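Local atomic coordinates of uncharacterized protein (Cricetid herpesvirus 2, PDB entry 4ZKQ), a protein that probably binds chemokines as a decoy receptor encoded by a rodent gammaherpesvirus. Residues S321-K333 with P340-L352. Sequence-based numbering, arbitrary orientation.
Sequences SAYESCAFVIPTK and PRRIMSKCYPFRL
Phe328 pushes its ring into a hollow that residues 340-352 form by doubling back: strand 341-342 pairs with strand 324-330, then the chain loops round and strand 350-352 runs nearly parallel to strand 324-330 (19° between them), on the side of the Phe328 ring. CG anti to the carbonyl carbon (chi1 -52°) turns the ring toward Arg342 and Leu352, whose CB lies over one face near the rim; Phe328 CE2 is 3.7 Å from Arg342 CG. The arginine chain runs alongside in the same direction, while Phe350 O and, obliquely, Cys347 SG sit round the far end. The disulfide closes that end: Cys326 SG, joined to Cys347 SG at 2.0 Å, meets the Phe350 ring at its edge, 3.9 Å from CD2. Further along, Pro349 CG nudges against the bent chain of Glu324, 3.5 Å from OE1.

The opposite face of the hairpin carries its own knob. Ile343 CD1 fits between Ala327 CB and Val329 CG2, 3.8 Å from each, and its backbone N donates to Ala327 O. Val329 and Arg341 form the hydrogen-bonded pair, with bonds in both directions between their backbones. Beyond it, Arg341 bends at chi2 and chi3 so that Pro331 CG rests on one face of its guanidinium, 3.5 Å from NH1; in the loop joining the two strands, NH1 finds the carbonyls of Arg336 and Val339, and NH2 that of Arg335. Where pairing stops, water 2 accepts from both Ala327 N and Met344 N, bridging strand 324-330 and the loop that leaves strand 341-342.

Two sheets thus meet here, as in a beta sandwich. On its other edge strand 324-330 pairs with strand 308-315, whose Val312 and Ala310 touch Phe350 and Leu352; strand 378-384 adds Val379 and Leu381, and strand 360-366 lies beside 350-355 in the second sheet.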
loop_
_atom_site.group_PDB
_atom_site.type_symbol
_atom_site.label_atom_id
_atom_site.label_comp_id
_atom_site.label_asym_id
_atom_site.label_seq_id
_atom_site.Cartn_x
_atom_site.Cartn_y
_atom_site.Cartn_z
ATOM N N SER A 321 17.323 -7.783 -6.474
ATOM C CA SER A 321 16.247 -6.846 -6.167
ATOM C C SER A 321 16.251 -5.627 -7.083
ATOM O O SER A 321 16.187 -4.490 -6.613
ATOM C CB SER A 321 16.338 -6.391 -4.705
ATOM O OG SER A 321 15.391 -5.374 -4.420
ATOM N N ALA A 322 16.331 -5.861 -8.389
ATOM C CA ALA A 322 16.198 -4.774 -9.353
ATOM C C ALA A 322 14.800 -4.793 -9.963
ATOM O O ALA A 322 14.520 -5.575 -10.871
ATOM C CB ALA A 322 17.257 -4.876 -10.431
ATOM N N TYR A 323 13.927 -3.930 -9.449
ATOM C CA TYR A 323 12.536 -3.884 -9.882
ATOM C C TYR A 323 12.285 -2.719 -10.822
ATOM O O TYR A 323 12.745 -1.608 -10.580
ATOM C CB TYR A 323 11.601 -3.787 -8.669
ATOM C CG TYR A 323 11.600 -5.030 -7.811
ATOM C CD1 TYR A 323 10.764 -6.097 -8.103
ATOM C CD2 TYR A 323 12.443 -5.142 -6.715
ATOM C CE1 TYR A 323 10.765 -7.239 -7.327
ATOM C CE2 TYR A 323 12.450 -6.279 -5.932
ATOM C CZ TYR A 323 11.609 -7.325 -6.243
ATOM O OH TYR A 323 11.612 -8.458 -5.466
ATOM N N GLU A 324 11.559 -2.992 -11.903
ATOM C CA GLU A 324 11.063 -1.950 -12.795
ATOM C C GLU A 324 9.589 -1.758 -12.475
ATOM O O GLU A 324 8.868 -2.740 -12.333
ATOM C CB GLU A 324 11.240 -2.337 -14.268
ATOM C CG GLU A 324 12.638 -2.792 -14.665
ATOM C CD GLU A 324 13.586 -1.645 -14.971
ATOM O OE1 GLU A 324 13.131 -0.487 -15.080
ATOM O OE2 GLU A 324 14.797 -1.910 -15.110
ATOM N N SER A 325 9.139 -0.511 -12.350
ATOM C CA SER A 325 7.739 -0.240 -12.036
ATOM C C SER A 325 7.250 1.057 -12.673
ATOM O O SER A 325 7.969 2.054 -12.707
ATOM C CB SER A 325 7.538 -0.170 -10.519
ATOM O OG SER A 325 6.167 -0.025 -10.198
ATOM N N CYS A 326 6.024 1.018 -13.177
ATOM C CA CYS A 326 5.355 2.180 -13.739
ATOM C C CYS A 326 3.903 2.153 -13.290
ATOM O O CYS A 326 3.387 1.097 -12.911
ATOM C CB CYS A 326 5.443 2.182 -15.268
ATOM S SG CYS A 326 7.125 1.980 -15.890
ATOM N N ALA A 327 3.246 3.307 -13.331
ATOM C CA ALA A 327 1.825 3.373 -13.021
ATOM C C ALA A 327 1.133 4.369 -13.939
ATOM O O ALA A 327 1.756 5.322 -14.398
ATOM C CB ALA A 327 1.613 3.738 -11.564
ATOM N N PHE A 328 -0.143 4.116 -14.213
ATOM C CA PHE A 328 -0.931 4.928 -15.130
ATOM C C PHE A 328 -2.291 5.212 -14.540
ATOM O O PHE A 328 -2.918 4.314 -13.980
ATOM C CB PHE A 328 -1.109 4.221 -16.475
ATOM C CG PHE A 328 0.166 3.759 -17.079
ATOM C CD1 PHE A 328 0.701 2.531 -16.729
ATOM C CD2 PHE A 328 0.840 4.550 -17.992
ATOM C CE1 PHE A 328 1.882 2.099 -17.281
ATOM C CE2 PHE A 328 2.019 4.121 -18.550
ATOM C CZ PHE A 328 2.542 2.891 -18.193
ATOM N N VAL A 329 -2.740 6.457 -14.660
ATOM C CA VAL A 329 -4.113 6.813 -14.321
ATOM C C VAL A 329 -4.934 6.860 -15.601
ATOM O O VAL A 329 -4.538 7.502 -16.571
ATOM C CB VAL A 329 -4.216 8.177 -13.609
ATOM C CG1 VAL A 329 -5.602 8.341 -12.993
ATOM C CG2 VAL A 329 -3.151 8.312 -12.549
ATOM N N ILE A 330 -6.076 6.183 -15.596
ATOM C CA ILE A 330 -6.912 6.082 -16.780
ATOM C C ILE A 330 -8.305 6.595 -16.459
ATOM O O ILE A 330 -9.138 5.854 -15.936
ATOM C CB ILE A 330 -7.011 4.635 -17.304
ATOM C CG1 ILE A 330 -5.628 3.978 -17.349
ATOM C CG2 ILE A 330 -7.670 4.628 -18.678
ATOM C CD1 ILE A 330 -5.649 2.522 -17.755
ATOM N N PRO A 331 -8.562 7.877 -16.753
ATOM C CA PRO A 331 -9.910 8.391 -16.500
ATOM C C PRO A 331 -10.923 7.728 -17.423
ATOM O O PRO A 331 -10.539 7.262 -18.500
ATOM C CB PRO A 331 -9.779 9.887 -16.793
ATOM C CG PRO A 331 -8.682 9.973 -17.783
ATOM C CD PRO A 331 -7.714 8.873 -17.431
ATOM N N THR A 332 -12.183 7.669 -17.002
ATOM C CA THR A 332 -13.237 7.047 -17.800
ATOM C C THR A 332 -14.285 8.082 -18.230
ATOM O O THR A 332 -15.319 7.733 -18.792
ATOM C CB THR A 332 -13.929 5.896 -17.030
ATOM O OG1 THR A 332 -14.543 6.407 -15.840
ATOM C CG2 THR A 332 -12.915 4.802 -16.663
ATOM N N LYS A 333 -14.007 9.352 -17.961
ATOM C CA LYS A 333 -14.820 10.448 -18.486
ATOM C C LYS A 333 -13.926 11.670 -18.648
ATOM O O LYS A 333 -12.810 11.695 -18.130
ATOM C CB LYS A 333 -16.007 10.750 -17.567
ATOM C CG LYS A 333 -15.649 11.448 -16.256
ATOM C CD LYS A 333 -16.897 11.752 -15.438
ATOM C CE LYS A 333 -16.598 12.648 -14.238
ATOM N NZ LYS A 333 -16.144 11.894 -13.035
ATOM N N PRO A 340 -4.461 6.248 -21.056
ATOM C CA PRO A 340 -3.608 6.203 -19.862
ATOM C C PRO A 340 -2.682 7.403 -19.714
ATOM O O PRO A 340 -2.048 7.832 -20.679
ATOM C CB PRO A 340 -2.789 4.917 -20.060
ATOM C CG PRO A 340 -3.609 4.074 -20.947
ATOM C CD PRO A 340 -4.292 5.039 -21.883
ATOM N N ARG A 341 -2.641 7.945 -18.498
ATOM C CA ARG A 341 -1.704 8.996 -18.124
ATOM C C ARG A 341 -0.594 8.398 -17.276
ATOM O O ARG A 341 -0.846 7.926 -16.174
ATOM C CB ARG A 341 -2.400 10.103 -17.325
ATOM C CG ARG A 341 -3.837 10.440 -17.740
ATOM C CD ARG A 341 -3.858 11.330 -18.942
ATOM N NE ARG A 341 -5.004 12.240 -18.924
ATOM C CZ ARG A 341 -6.164 12.034 -19.543
ATOM N NH1 ARG A 341 -6.389 10.930 -20.243
ATOM N NH2 ARG A 341 -7.115 12.951 -19.461
ATOM N N ARG A 342 0.629 8.429 -17.782
ATOM C CA ARG A 342 1.780 7.945 -17.041
ATOM C C ARG A 342 2.028 8.830 -15.828
ATOM O O ARG A 342 1.944 10.058 -15.919
ATOM C CB ARG A 342 3.002 7.922 -17.950
ATOM C CG ARG A 342 4.107 6.982 -17.521
ATOM C CD ARG A 342 5.253 7.022 -18.526
ATOM N NE ARG A 342 4.794 6.766 -19.892
ATOM C CZ ARG A 342 5.553 6.879 -20.977
ATOM N NH1 ARG A 342 6.825 7.248 -20.874
ATOM N NH2 ARG A 342 5.039 6.622 -22.172
ATOM N N ILE A 343 2.323 8.217 -14.688
ATOM C CA ILE A 343 2.477 8.988 -13.461
ATOM C C ILE A 343 3.883 9.572 -13.346
ATOM O O ILE A 343 4.044 10.754 -13.018
ATOM C CB ILE A 343 2.134 8.143 -12.226
ATOM C CG1 ILE A 343 0.618 7.948 -12.169
ATOM C CG2 ILE A 343 2.618 8.837 -10.965
ATOM C CD1 ILE A 343 0.116 7.133 -10.998
ATOM N N MET A 344 4.907 8.772 -13.625
ATOM C CA MET A 344 6.244 9.366 -13.667
ATOM C C MET A 344 6.639 9.747 -15.084
ATOM O O MET A 344 5.948 9.404 -16.043
ATOM C CB MET A 344 7.287 8.442 -13.066
ATOM C CG MET A 344 7.320 8.495 -11.546
ATOM S SD MET A 344 8.759 7.706 -10.785
ATOM C CE MET A 344 8.780 8.540 -9.191
ATOM N N SER A 345 7.757 10.455 -15.204
ATOM C CA SER A 345 8.184 11.038 -16.478
ATOM C C SER A 345 8.239 10.007 -17.608
ATOM O O SER A 345 7.657 10.214 -18.674
ATOM C CB SER A 345 9.555 11.707 -16.316
ATOM O OG SER A 345 10.039 12.180 -17.555
ATOM N N LYS A 346 8.931 8.898 -17.367
ATOM C CA LYS A 346 9.170 7.917 -18.418
ATOM C C LYS A 346 8.984 6.482 -17.928
ATOM O O LYS A 346 9.387 6.149 -16.813
ATOM C CB LYS A 346 10.582 8.097 -18.972
ATOM C CG LYS A 346 11.668 7.824 -17.940
ATOM C CD LYS A 346 13.049 8.148 -18.478
ATOM C CE LYS A 346 14.120 7.881 -17.432
ATOM N NZ LYS A 346 14.127 6.459 -16.984
ATOM N N CYS A 347 8.383 5.636 -18.760
ATOM C CA CYS A 347 8.287 4.210 -18.463
ATOM C C CYS A 347 8.848 3.425 -19.631
ATOM O O CYS A 347 8.150 3.144 -20.604
ATOM C CB CYS A 347 6.845 3.788 -18.188
ATOM S SG CYS A 347 6.667 2.016 -17.866
ATOM N N TYR A 348 10.119 3.063 -19.527
ATOM C CA TYR A 348 10.799 2.399 -20.627
ATOM C C TYR A 348 10.375 0.940 -20.818
ATOM O O TYR A 348 10.174 0.507 -21.952
ATOM C CB TYR A 348 12.313 2.482 -20.420
ATOM C CG TYR A 348 12.887 3.863 -20.669
ATOM C CD1 TYR A 348 12.480 4.622 -21.760
ATOM C CD2 TYR A 348 13.832 4.407 -19.811
ATOM C CE1 TYR A 348 12.999 5.879 -21.992
ATOM C CE2 TYR A 348 14.358 5.665 -20.035
ATOM C CZ TYR A 348 13.937 6.397 -21.126
ATOM O OH TYR A 348 14.456 7.651 -21.355
ATOM N N PRO A 349 10.228 0.176 -19.719
ATOM C CA PRO A 349 9.923 -1.252 -19.884
ATOM C C PRO A 349 8.511 -1.563 -20.381
ATOM O O PRO A 349 8.324 -2.591 -21.033
ATOM C CB PRO A 349 10.105 -1.820 -18.469
ATOM C CG PRO A 349 10.828 -0.786 -17.702
ATOM C CD PRO A 349 10.451 0.521 -18.306
ATOM N N PHE A 350 7.537 -0.705 -20.084
ATOM C CA PHE A 350 6.139 -1.059 -20.321
ATOM C C PHE A 350 5.359 -0.023 -21.106
ATOM O O PHE A 350 5.557 1.182 -20.944
ATOM C CB PHE A 350 5.432 -1.294 -18.989
ATOM C CG PHE A 350 6.168 -2.227 -18.064
ATOM C CD1 PHE A 350 6.274 -3.572 -18.360
ATOM C CD2 PHE A 350 6.732 -1.759 -16.891
ATOM C CE1 PHE A 350 6.938 -4.436 -17.505
ATOM C CE2 PHE A 350 7.399 -2.615 -16.032
ATOM C CZ PHE A 350 7.500 -3.958 -16.340
ATOM N N ARG A 351 4.458 -0.514 -21.950
ATOM C CA ARG A 351 3.466 0.327 -22.600
ATOM C C ARG A 351 2.105 -0.301 -22.400
ATOM O O ARG A 351 1.926 -1.505 -22.577
ATOM C CB ARG A 351 3.755 0.502 -24.094
ATOM C CG ARG A 351 2.769 1.436 -24.799
ATOM C CD ARG A 351 2.931 1.437 -26.321
ATOM N NE ARG A 351 4.311 1.696 -26.739
ATOM C CZ ARG A 351 5.144 0.779 -27.229
ATOM N NH1 ARG A 351 4.758 -0.484 -27.387
ATOM N NH2 ARG A 351 6.376 1.130 -27.572
ATOM N N LEU A 352 1.144 0.530 -22.022
ATOM C CA LEU A 352 -0.204 0.071 -21.760
ATOM C C LEU A 352 -1.161 0.860 -22.638
ATOM O O LEU A 352 -1.114 2.088 -22.673
ATOM C CB LEU A 352 -0.541 0.244 -20.279
ATOM C CG LEU A 352 -1.834 -0.377 -19.764
ATOM C CD1 LEU A 352 -1.736 -1.885 -19.782
ATOM C CD2 LEU A 352 -2.119 0.117 -18.354
HETATM O O HOH W 1 8.901 4.323 -14.046
HETATM O O HOH W 2 4.975 5.617 -13.493
#